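Long-range contacts in CrtC domain-containing protein (Fusarium vanettenii 77-13-4, PDB 7A0Q), which probably catalyses, as a kievitone hydratase of the lyase class, the addition of water to kievitone, a plant isoflavonoid phytoalexin: residues Leu47-Pro52 against Asp131-Leu136; Leu260-Glu265 against Lys288-Phe294; Tyr103-Gly107 against Val120-Gly124. Residue numbers count along the deposited sequence, not the author numbering.

Contact 1 (Leu47-Pro52 against Asp131-Leu136)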
# COMPACT_ATOMS: atom_id res chain seq x y z
N LEU A 47 -4.91 17.24 -1.16
CA LEU A 47 -3.98 16.23 -0.66
C LEU A 47 -3.22 16.74 0.56
O LEU A 47 -3.13 16.04 1.58
CB LEU A 47 -3.00 15.83 -1.76
CG LEU A 47 -3.65 15.29 -3.04
CD1 LEU A 47 -2.61 14.64 -3.95
CD2 LEU A 47 -4.76 14.29 -2.70
N SER A 48 -2.66 17.94 0.46
CA SER A 48 -1.78 18.44 1.52
C SER A 48 -2.53 18.53 2.84
O SER A 48 -2.01 18.14 3.90
CB SER A 48 -1.24 19.82 1.13
OG SER A 48 -0.38 19.75 0.00
N GLU A 49 -3.76 19.04 2.80
CA GLU A 49 -4.59 19.24 3.98
C GLU A 49 -5.07 17.92 4.57
O GLU A 49 -5.53 17.89 5.72
CB GLU A 49 -5.80 20.09 3.60
CG GLU A 49 -5.49 21.54 3.18
CD GLU A 49 -4.92 21.70 1.76
OE1 GLU A 49 -4.93 20.75 0.96
OE2 GLU A 49 -4.47 22.82 1.44
N SER A 50 -5.01 16.84 3.80
CA SER A 50 -5.45 15.52 4.24
C SER A 50 -4.37 14.74 4.97
O SER A 50 -4.65 13.67 5.52
CB SER A 50 -5.91 14.72 3.03
OG SER A 50 -7.05 15.35 2.48
N GLN A 51 -3.13 15.24 4.99
CA GLN A 51 -2.00 14.52 5.55
C GLN A 51 -1.79 14.62 7.06
O GLN A 51 -1.28 13.66 7.65
CB GLN A 51 -0.73 14.98 4.84
CG GLN A 51 -0.65 14.59 3.36
CD GLN A 51 -0.13 13.19 3.19
OE1 GLN A 51 -0.81 12.23 3.56
NE2 GLN A 51 1.08 13.05 2.67
N PRO A 52 -2.13 15.72 7.74
CA PRO A 52 -1.73 15.86 9.15
C PRO A 52 -2.36 14.83 10.09
O PRO A 52 -3.42 14.26 9.84
CB PRO A 52 -2.21 17.27 9.51
CG PRO A 52 -2.12 18.01 8.24
CD PRO A 52 -2.60 17.02 7.21
N ASP A 131 4.22 21.29 2.15
CA ASP A 131 3.09 20.80 1.36
C ASP A 131 2.75 19.34 1.64
O ASP A 131 1.77 18.83 1.07
CB ASP A 131 3.36 20.99 -0.14
CG ASP A 131 4.55 20.19 -0.66
OD1 ASP A 131 5.11 19.36 0.10
OD2 ASP A 131 4.93 20.38 -1.83
N ASN A 132 3.51 18.65 2.50
CA ASN A 132 3.26 17.25 2.86
C ASN A 132 3.26 16.33 1.63
O ASN A 132 2.61 15.28 1.63
CB ASN A 132 1.94 17.09 3.65
CG ASN A 132 1.93 17.93 4.93
OD1 ASN A 132 2.95 18.05 5.62
ND2 ASN A 132 0.79 18.53 5.25
N LEU A 133 4.03 16.70 0.60
CA LEU A 133 4.09 15.94 -0.64
C LEU A 133 5.51 15.89 -1.20
O LEU A 133 5.95 14.85 -1.70
CB LEU A 133 3.15 16.55 -1.68
CG LEU A 133 1.65 16.41 -1.42
CD1 LEU A 133 0.90 17.26 -2.43
CD2 LEU A 133 1.23 14.94 -1.49
N SER A 134 6.21 17.02 -1.14
CA SER A 134 7.54 17.13 -1.75
C SER A 134 8.60 16.36 -0.98
O SER A 134 9.61 15.96 -1.56
CB SER A 134 7.96 18.59 -1.87
OG SER A 134 7.12 19.27 -2.78
N LYS A 135 8.38 16.12 0.32
CA LYS A 135 9.29 15.26 1.07
C LYS A 135 8.53 14.63 2.22
O LYS A 135 8.06 15.35 3.12
CB LYS A 135 10.51 16.02 1.57
CG LYS A 135 11.63 15.09 2.03
CD LYS A 135 12.90 15.87 2.38
CE LYS A 135 14.00 14.92 2.83
NZ LYS A 135 15.20 15.69 3.31
N LEU A 136 8.43 13.31 2.19
CA LEU A 136 7.86 12.49 3.24
C LEU A 136 8.91 11.48 3.65
O LEU A 136 9.81 11.16 2.87
CB LEU A 136 6.59 11.77 2.76
CG LEU A 136 5.43 12.68 2.36
CD1 LEU A 136 4.40 11.88 1.54
CD2 LEU A 136 4.79 13.27 3.60
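Three hydrogen bonds, each pairing a side chain with a backbone carbonyl, define this buried loop-to-loop contact. Ser48 OG donates to Asp131 O (2.6 Å), Asn132 ND2 reaches Ser48 O (3.1 Å, 165° at the hydrogen) and Gln51 NE2 binds Asn132 O (2.9 Å, 173°). The near-linear angles show the two amides well aimed; their oxygens are also engaged, Gln51 OE1 with Tyr205 and Asn132 OD1 with Ser127.

One apolar side-chain pair accompanies them: Leu47 CB lies 4.2 Å from Leu133 CD1. The side chains of Gln51 and Asn132 also touch, Gln51 CB lying 3.6 Å from Asn132 CB. Phe176 and Leu178 of strand 171-189 touch Leu47 and Leu133 respectively.

Within 131-136, Asp131 OD1 accepts from Leu133 N and Ser134 N, both at 2.9 Å, while Asn132 adopts left-handed backbone angles (58/30) that accompany the bend. This is an Asx turn in the connection between strands 123-127 and 136-142, joined here to the loop leading into strand 58-66 of the N-terminal lipocalin-like sheet.

Contact 2 (Leu260-Glu265 against Lys288-Phe294)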
# COMPACT_ATOMS: atom_id res chain seq x y z
N LEU A 260 -10.22 5.29 -14.29
CA LEU A 260 -11.23 4.27 -14.57
C LEU A 260 -11.73 3.68 -13.26
O LEU A 260 -10.93 3.33 -12.39
CB LEU A 260 -10.67 3.16 -15.47
CG LEU A 260 -9.71 3.64 -16.56
CD1 LEU A 260 -9.15 2.46 -17.35
CD2 LEU A 260 -10.40 4.63 -17.47
N VAL A 261 -13.04 3.57 -13.11
CA VAL A 261 -13.65 2.95 -11.94
C VAL A 261 -14.46 1.76 -12.45
O VAL A 261 -15.53 1.91 -13.04
CB VAL A 261 -14.52 3.95 -11.17
CG1 VAL A 261 -15.06 3.31 -9.89
CG2 VAL A 261 -13.69 5.22 -10.86
N LEU A 262 -13.92 0.55 -12.25
CA LEU A 262 -14.38 -0.62 -12.99
C LEU A 262 -14.68 -1.78 -12.05
O LEU A 262 -13.90 -2.06 -11.14
CB LEU A 262 -13.32 -1.08 -14.02
CG LEU A 262 -12.75 0.01 -14.93
CD1 LEU A 262 -11.63 -0.55 -15.80
CD2 LEU A 262 -13.85 0.61 -15.80
N PRO A 263 -15.81 -2.46 -12.25
CA PRO A 263 -16.05 -3.70 -11.50
C PRO A 263 -15.03 -4.77 -11.87
O PRO A 263 -14.47 -4.76 -12.96
CB PRO A 263 -17.46 -4.12 -11.94
CG PRO A 263 -18.07 -2.92 -12.59
CD PRO A 263 -16.91 -2.14 -13.17
N LEU A 264 -14.82 -5.71 -10.95
CA LEU A 264 -13.94 -6.84 -11.23
C LEU A 264 -14.50 -8.12 -10.63
O LEU A 264 -15.35 -8.10 -9.73
CB LEU A 264 -12.50 -6.60 -10.72
CG LEU A 264 -12.27 -6.45 -9.21
CD1 LEU A 264 -12.18 -7.78 -8.48
CD2 LEU A 264 -11.00 -5.63 -8.95
N GLU A 265 -14.02 -9.25 -11.15
CA GLU A 265 -14.28 -10.56 -10.58
C GLU A 265 -13.00 -11.05 -9.91
O GLU A 265 -11.92 -10.99 -10.51
CB GLU A 265 -14.74 -11.55 -11.66
CG GLU A 265 -16.02 -11.14 -12.34
CD GLU A 265 -16.42 -12.09 -13.45
OE1 GLU A 265 -15.79 -13.16 -13.58
OE2 GLU A 265 -17.37 -11.77 -14.20
N LYS A 288 -6.75 -14.68 -9.41
CA LYS A 288 -7.15 -14.17 -10.71
C LYS A 288 -8.03 -12.94 -10.52
O LYS A 288 -8.88 -12.92 -9.62
CB LYS A 288 -7.89 -15.23 -11.53
CG LYS A 288 -6.97 -16.28 -12.15
CD LYS A 288 -7.73 -17.27 -13.02
CE LYS A 288 -7.21 -18.69 -12.84
NZ LYS A 288 -7.49 -19.56 -14.01
N LEU A 289 -7.81 -11.93 -11.36
CA LEU A 289 -8.69 -10.76 -11.43
C LEU A 289 -9.13 -10.58 -12.87
O LEU A 289 -8.30 -10.61 -13.78
CB LEU A 289 -7.98 -9.48 -10.96
CG LEU A 289 -7.48 -9.43 -9.52
CD1 LEU A 289 -6.54 -8.24 -9.33
CD2 LEU A 289 -8.63 -9.36 -8.54
N LYS A 290 -10.42 -10.36 -13.06
CA LYS A 290 -10.98 -10.00 -14.36
C LYS A 290 -11.56 -8.61 -14.17
O LYS A 290 -12.59 -8.46 -13.51
CB LYS A 290 -12.05 -11.01 -14.77
CG LYS A 290 -12.82 -10.69 -16.02
CD LYS A 290 -13.40 -11.96 -16.63
CE LYS A 290 -13.78 -11.75 -18.08
NZ LYS A 290 -12.72 -10.96 -18.78
N ILE A 291 -10.90 -7.58 -14.70
CA ILE A 291 -11.36 -6.20 -14.54
C ILE A 291 -12.20 -5.82 -15.76
O ILE A 291 -11.69 -5.80 -16.89
CB ILE A 291 -10.18 -5.23 -14.33
CG1 ILE A 291 -9.34 -5.69 -13.13
CG2 ILE A 291 -10.72 -3.81 -14.10
CD1 ILE A 291 -8.07 -4.85 -12.86
N SER A 292 -13.47 -5.50 -15.52
CA SER A 292 -14.46 -5.38 -16.59
C SER A 292 -14.05 -4.35 -17.61
O SER A 292 -13.82 -3.18 -17.28
CB SER A 292 -15.83 -5.01 -16.00
OG SER A 292 -16.85 -5.05 -17.00
N GLY A 293 -13.96 -4.78 -18.87
CA GLY A 293 -13.64 -3.90 -19.97
C GLY A 293 -12.17 -3.54 -20.08
O GLY A 293 -11.81 -2.77 -20.99
N PHE A 294 -11.32 -4.07 -19.21
CA PHE A 294 -9.92 -3.64 -19.13
C PHE A 294 -8.95 -4.78 -19.37
O PHE A 294 -8.11 -4.68 -20.26
CB PHE A 294 -9.67 -2.98 -17.77
CG PHE A 294 -8.30 -2.37 -17.64
CD1 PHE A 294 -8.01 -1.14 -18.21
CD2 PHE A 294 -7.29 -3.03 -16.95
CE1 PHE A 294 -6.75 -0.58 -18.10
CE2 PHE A 294 -6.03 -2.47 -16.83
CZ PHE A 294 -5.76 -1.25 -17.41
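Leucines and isoleucine form the centre of this strand pair. Leu264 and Ile291 face each other as a non-hydrogen-bonded antiparallel pair (CA to CA 4.2 Å), with Leu264 CB 4.1 Å from Ile291 CG1. On one flank Leu264 CD1 meets Leu289 CD2 at 3.9 Å; on the other Leu262 CB lies 3.8 Å from Ile291 CG2. Leu264 also touches Ala235 and Ile237 of strand 232-240, which is not its neighbour in the sheet, consistent with a side chain pointing into the barrel.

Farther along, Phe294 receives Leu262 CD1 on its CB (3.7 Å) and Leu260 CD1 on its CD1 (3.9 Å); Tyr231 and His329 meet its ring edge-to-face.

The backbone ladder consists of Ser292 N to Pro263 O (2.8 Å), Glu265 N to Lys290 O (2.9 Å) and Lys290 N to Glu265 O (3.0 Å). At the polar edge, Glu265 OE1 comes within 4.1 Å of Lys290 CD, a methylene contact, since the lysine end leads away.

Pairing stops at Ser292. There Phe294 N returns to Ile291 O (2.9 Å) over Ser292 (-58/123) and Gly293 (78/1), a type II turn. With strand axes 4.5 Å apart at 148°, the segments belong to the twisted hairpin 259-275/282-291, the fourth and fifth strands of the eight-stranded antiparallel barrel characteristic of the lipocalin-like fold.

Contact 3 (Tyr103-Gly107 against Val120-Gly124)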
# COMPACT_ATOMS: atom_id res chain seq x y z
N TYR A 103 7.84 -6.50 11.96
CA TYR A 103 7.41 -6.32 13.34
C TYR A 103 6.19 -5.41 13.38
O TYR A 103 5.91 -4.68 12.42
CB TYR A 103 8.53 -5.74 14.22
CG TYR A 103 8.79 -4.27 13.99
CD1 TYR A 103 9.62 -3.85 12.96
CD2 TYR A 103 8.20 -3.30 14.80
CE1 TYR A 103 9.87 -2.51 12.75
CE2 TYR A 103 8.45 -1.95 14.59
CZ TYR A 103 9.28 -1.56 13.57
OH TYR A 103 9.54 -0.23 13.35
N VAL A 104 5.48 -5.47 14.50
CA VAL A 104 4.37 -4.59 14.84
C VAL A 104 4.63 -4.08 16.24
O VAL A 104 4.89 -4.87 17.15
CB VAL A 104 3.01 -5.33 14.79
CG1 VAL A 104 1.86 -4.36 15.09
CG2 VAL A 104 2.79 -6.06 13.47
N THR A 105 4.59 -2.76 16.42
CA THR A 105 4.79 -2.17 17.74
C THR A 105 3.60 -1.29 18.09
O THR A 105 3.13 -0.49 17.27
CB THR A 105 6.13 -1.40 17.81
OG1 THR A 105 6.38 -0.98 19.16
CG2 THR A 105 6.14 -0.19 16.89
N VAL A 106 3.07 -1.47 19.30
CA VAL A 106 1.78 -0.91 19.69
C VAL A 106 2.00 0.32 20.55
O VAL A 106 2.80 0.29 21.50
CB VAL A 106 0.92 -1.96 20.41
CG1 VAL A 106 -0.38 -1.36 20.89
CG2 VAL A 106 0.66 -3.12 19.48
N GLY A 107 1.32 1.41 20.21
CA GLY A 107 1.30 2.62 20.99
C GLY A 107 -0.06 2.86 21.60
O GLY A 107 -0.97 2.04 21.52
N VAL A 120 5.55 5.38 16.76
CA VAL A 120 5.58 4.57 17.98
C VAL A 120 7.05 4.34 18.27
O VAL A 120 7.74 3.66 17.49
CB VAL A 120 4.82 3.24 17.84
CG1 VAL A 120 4.92 2.44 19.14
CG2 VAL A 120 3.34 3.48 17.47
N GLY A 121 7.55 4.91 19.36
CA GLY A 121 8.98 4.83 19.58
C GLY A 121 9.72 5.61 18.51
O GLY A 121 9.25 6.63 18.00
N ASN A 122 10.91 5.11 18.16
CA ASN A 122 11.74 5.75 17.14
C ASN A 122 11.45 5.21 15.75
O ASN A 122 12.36 4.95 14.96
CB ASN A 122 13.22 5.56 17.49
CG ASN A 122 14.10 6.64 16.87
OD1 ASN A 122 13.62 7.63 16.32
ND2 ASN A 122 15.42 6.44 16.97
N ASN A 123 10.17 5.00 15.44
CA ASN A 123 9.70 4.46 14.18
C ASN A 123 8.46 5.25 13.79
O ASN A 123 7.64 5.55 14.65
CB ASN A 123 9.32 2.98 14.30
CG ASN A 123 10.26 2.19 15.19
OD1 ASN A 123 11.36 1.84 14.78
ND2 ASN A 123 9.82 1.89 16.41
N GLY A 124 8.32 5.59 12.51
CA GLY A 124 7.10 6.27 12.12
C GLY A 124 7.14 6.80 10.69
O GLY A 124 7.95 6.36 9.86
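Tyr103 opens the contact from strand 100-107, its CA-to-CB bond directed toward the turn at 120-124. With chi1 at 75° (p) the ring extends until Tyr103 OH lies 3.1 Å from Asn123 OD1. Both atoms have firm partners outside the segments: OH is hydrogen-bonded to Ser140 OG and OD1 to the backbone N of Asn141, while the ring stacks on His142. Strand 136-142 thus anchors this end.

Two residues on, Thr105 again points across. Thr105 CG2 packs 3.7 Å from Val120 CG1, and more loosely Thr105 CG2 lies 4.3 Å from Asn123 ND2. That amide is held by Val120 O (Asn123 ND2 to Val120 O 2.9 Å, 149° at the hydrogen), which fixes the side chain over its own turn.

Val106 turns its side chain away, yet Val106 O sits 3.8 Å from Val120 CG1. Gly107 N approaches Val120 CG1 at 3.9 Å, and Gly107 CA is 5.6 Å from Val120 CA. A CB on Gly107 would lie only 3.1 Å from Val120 CG2, so the missing side chain leaves room for the valine.

The facing segment is a tight two-residue hairpin: Val120 N bonds Asn123 O at 3.0 Å, the return bond from Asn123 N to Val120 O is weak (3.5 Å), and Gly121 (66/-147) and Asn122 (-90/41) approximate a type II' turn. Side-chain packing, not strand pairing, buries 225 Å². It sets the end of strand 100-107 against the turn between strands 117-120 and 123-127, parts of the N-terminal lipocalin-like sheet not paired with each other, beside the magnesium site of Thr86, Ser109 and Ser119, the ion about 4 Å from the Val120 side chain.

From the N terminus, the chain passes 47-52 before entering the first strand of the N-terminal sheet; contact 1 closes only when it reaches 131-136, 79 residues later. Contact 3 opens and closes within that long loop, with 12 residues between its segments, so the two are nested; their centres lie 21 Å apart and their nearest atoms about 8 Å. Contact 1 binds the leading loop to a strand connection, whereas contact 3 packs strand 100-107 against the turn between strands 117-120 and 123-127. Contact 2 follows in series inside the C-terminal barrel, with 22 residues between its segments. Its centre is 36 Å from that of contact 3, on the opposite side of the chain's centre, and 30 Å from that of contact 1.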